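Local coordinates for DNA repair protein rhp9/CRB2 (Schizosaccharomyces pombe, PDB 2FHD), which recognises methylated histone H4 through its tandem tudor domains, in a methylation state-specific manner, as part of DNA repair, at the interface of chains A and B. Coordinates in Å, arbitrary orientation; residue numbers count along the deposited sequence, not the author numbering. Chains: chain A/B, DNA repair protein rhp9/CRB2.

The interface of chains A and B. Residues chain A 16, 24, 46, 48; chain B 130-131, 133.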
loop_
_atom_site.group_PDB
_atom_site.type_symbol
_atom_site.label_atom_id
_atom_site.label_comp_id
_atom_site.label_asym_id
_atom_site.label_seq_id
_atom_site.Cartn_x
_atom_site.Cartn_y
_atom_site.Cartn_z
ATOM N N PHE A 16 7.425 -17.122 32.856
ATOM C CA PHE A 16 6.742 -15.906 32.352
ATOM C C PHE A 16 5.710 -16.321 31.291
ATOM O O PHE A 16 6.039 -16.997 30.340
ATOM C CB PHE A 16 7.747 -14.852 31.875
ATOM C CG PHE A 16 7.117 -13.606 31.284
ATOM C CD1 PHE A 16 6.343 -12.742 32.075
ATOM C CD2 PHE A 16 7.285 -13.307 29.943
ATOM C CE1 PHE A 16 5.707 -11.576 31.505
ATOM C CE2 PHE A 16 6.693 -12.173 29.373
ATOM C CZ PHE A 16 5.911 -11.289 30.137
ATOM N N TYR A 24 12.465 -16.795 34.506
ATOM C CA TYR A 24 13.261 -15.699 34.865
ATOM C C TYR A 24 13.325 -15.615 36.391
ATOM O O TYR A 24 12.445 -16.145 37.092
ATOM C CB TYR A 24 12.676 -14.376 34.285
ATOM C CG TYR A 24 12.530 -14.273 32.773
ATOM C CD1 TYR A 24 13.612 -13.899 31.933
ATOM C CD2 TYR A 24 11.285 -14.431 32.185
ATOM C CE1 TYR A 24 13.445 -13.760 30.504
ATOM C CE2 TYR A 24 11.105 -14.296 30.809
ATOM C CZ TYR A 24 12.198 -13.944 29.993
ATOM O OH TYR A 24 11.929 -13.852 28.674
ATOM N N PHE A 46 8.782 -10.323 39.253
ATOM C CA PHE A 46 9.898 -10.308 38.308
ATOM C C PHE A 46 10.792 -9.068 38.469
ATOM O O PHE A 46 10.374 -8.012 38.955
ATOM C CB PHE A 46 9.384 -10.385 36.894
ATOM C CG PHE A 46 8.883 -11.736 36.492
ATOM C CD1 PHE A 46 7.503 -11.970 36.363
ATOM C CD2 PHE A 46 9.786 -12.792 36.207
ATOM C CE1 PHE A 46 7.035 -13.223 35.933
ATOM C CE2 PHE A 46 9.322 -14.074 35.836
ATOM C CZ PHE A 46 7.943 -14.272 35.681
ATOM N N ASP A 48 12.035 -6.922 36.288
ATOM C CA ASP A 48 11.412 -5.666 35.734
ATOM C C ASP A 48 10.257 -5.133 36.578
ATOM O O ASP A 48 9.666 -4.132 36.222
ATOM C CB ASP A 48 10.913 -5.829 34.287
ATOM C CG ASP A 48 9.879 -6.957 34.143
ATOM O OD1 ASP A 48 9.184 -7.231 35.141
ATOM O OD2 ASP A 48 9.777 -7.557 33.045
ATOM N N ARG B 130 12.940 -6.558 27.329
ATOM C CA ARG B 130 12.160 -6.606 28.566
ATOM C C ARG B 130 12.801 -5.783 29.679
ATOM O O ARG B 130 12.131 -5.317 30.643
ATOM C CB ARG B 130 11.718 -8.046 28.982
ATOM C CG ARG B 130 12.788 -9.031 29.207
ATOM C CD ARG B 130 12.214 -10.382 29.756
ATOM N NE ARG B 130 12.249 -10.430 31.245
ATOM C CZ ARG B 130 11.147 -10.572 31.941
ATOM N NH1 ARG B 130 10.034 -10.684 31.235
ATOM N NH2 ARG B 130 11.140 -10.582 33.286
ATOM N N ARG B 131 14.068 -5.463 29.487
ATOM C CA ARG B 131 14.722 -4.625 30.467
ATOM C C ARG B 131 14.893 -3.136 30.103
ATOM O O ARG B 131 15.404 -2.364 30.844
ATOM C CB ARG B 131 15.961 -5.343 30.979
ATOM C CG ARG B 131 15.530 -6.849 31.528
ATOM C CD ARG B 131 14.525 -6.846 32.769
ATOM N NE ARG B 131 15.206 -6.639 34.053
ATOM C CZ ARG B 131 15.154 -5.524 34.810
ATOM N NH1 ARG B 131 14.425 -4.438 34.466
ATOM N NH2 ARG B 131 15.838 -5.486 35.950
ATOM N N GLN B 133 13.709 0.207 30.511
ATOM C CA GLN B 133 12.760 0.913 31.381
ATOM C C GLN B 133 12.600 2.292 30.816
ATOM O O GLN B 133 13.536 2.784 30.214
ATOM C CB GLN B 133 13.369 1.008 32.786
ATOM C CG GLN B 133 13.771 -0.369 33.376
ATOM C CD GLN B 133 12.607 -1.344 33.367
ATOM O OE1 GLN B 133 11.455 -0.895 33.410
ATOM N NE2 GLN B 133 12.884 -2.681 33.290
#
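The aromatic cage of the first tudor domain in chain A, made by A:Phe16, A:Tyr24 and A:Phe46 with A:Asp48 at its rim, takes in the side chain of B:Arg130 from a neighbouring copy. Cages of this kind hold methylated lysine in tudor domains, so the arginine probably occupies the methyl-lysine site. The guanidinium lies flat on A:Tyr24, the two planes 9° apart. B:Arg130 NE sits over the ring centre, 3.7 Å from the A:Tyr24 centroid, in a cation-pi contact. B:Arg130 CD also packs on A:Tyr24 CZ at 3.6 Å. A bend at chi3 (-94°) turns the guanidinium onto this ring. B:Arg130 NH1 points at the face of A:Phe16, 4.0 Å from that ring's centroid, with the planes steeply inclined. B:Arg130 NH2 approaches A:Phe46 CD2 at 3.9 Å. On the guanidinium face opposite A:Tyr24, the A:Asp48 carboxylate oxygen OD2 forms a salt bridge with B:Arg130 NH2 at 3.3 Å. It lies above the plane, toward the rim, so the arginine is clamped between ring and carboxylate. An alanine in place of A:Tyr24 would probably leave one guanidinium face without its stacking partner and let the group turn. B:Arg131 lays its guanidinium over the backbone N of A:Asp48. The pairing may be a crystal contact. A:Tyr24 belongs to strand 23-30 and A:Phe46 ends strand 43-46. A:Phe16 and A:Asp48 lie in loops just after strands 11-15 and 43-46, while B:Arg130 follows helix 126-129.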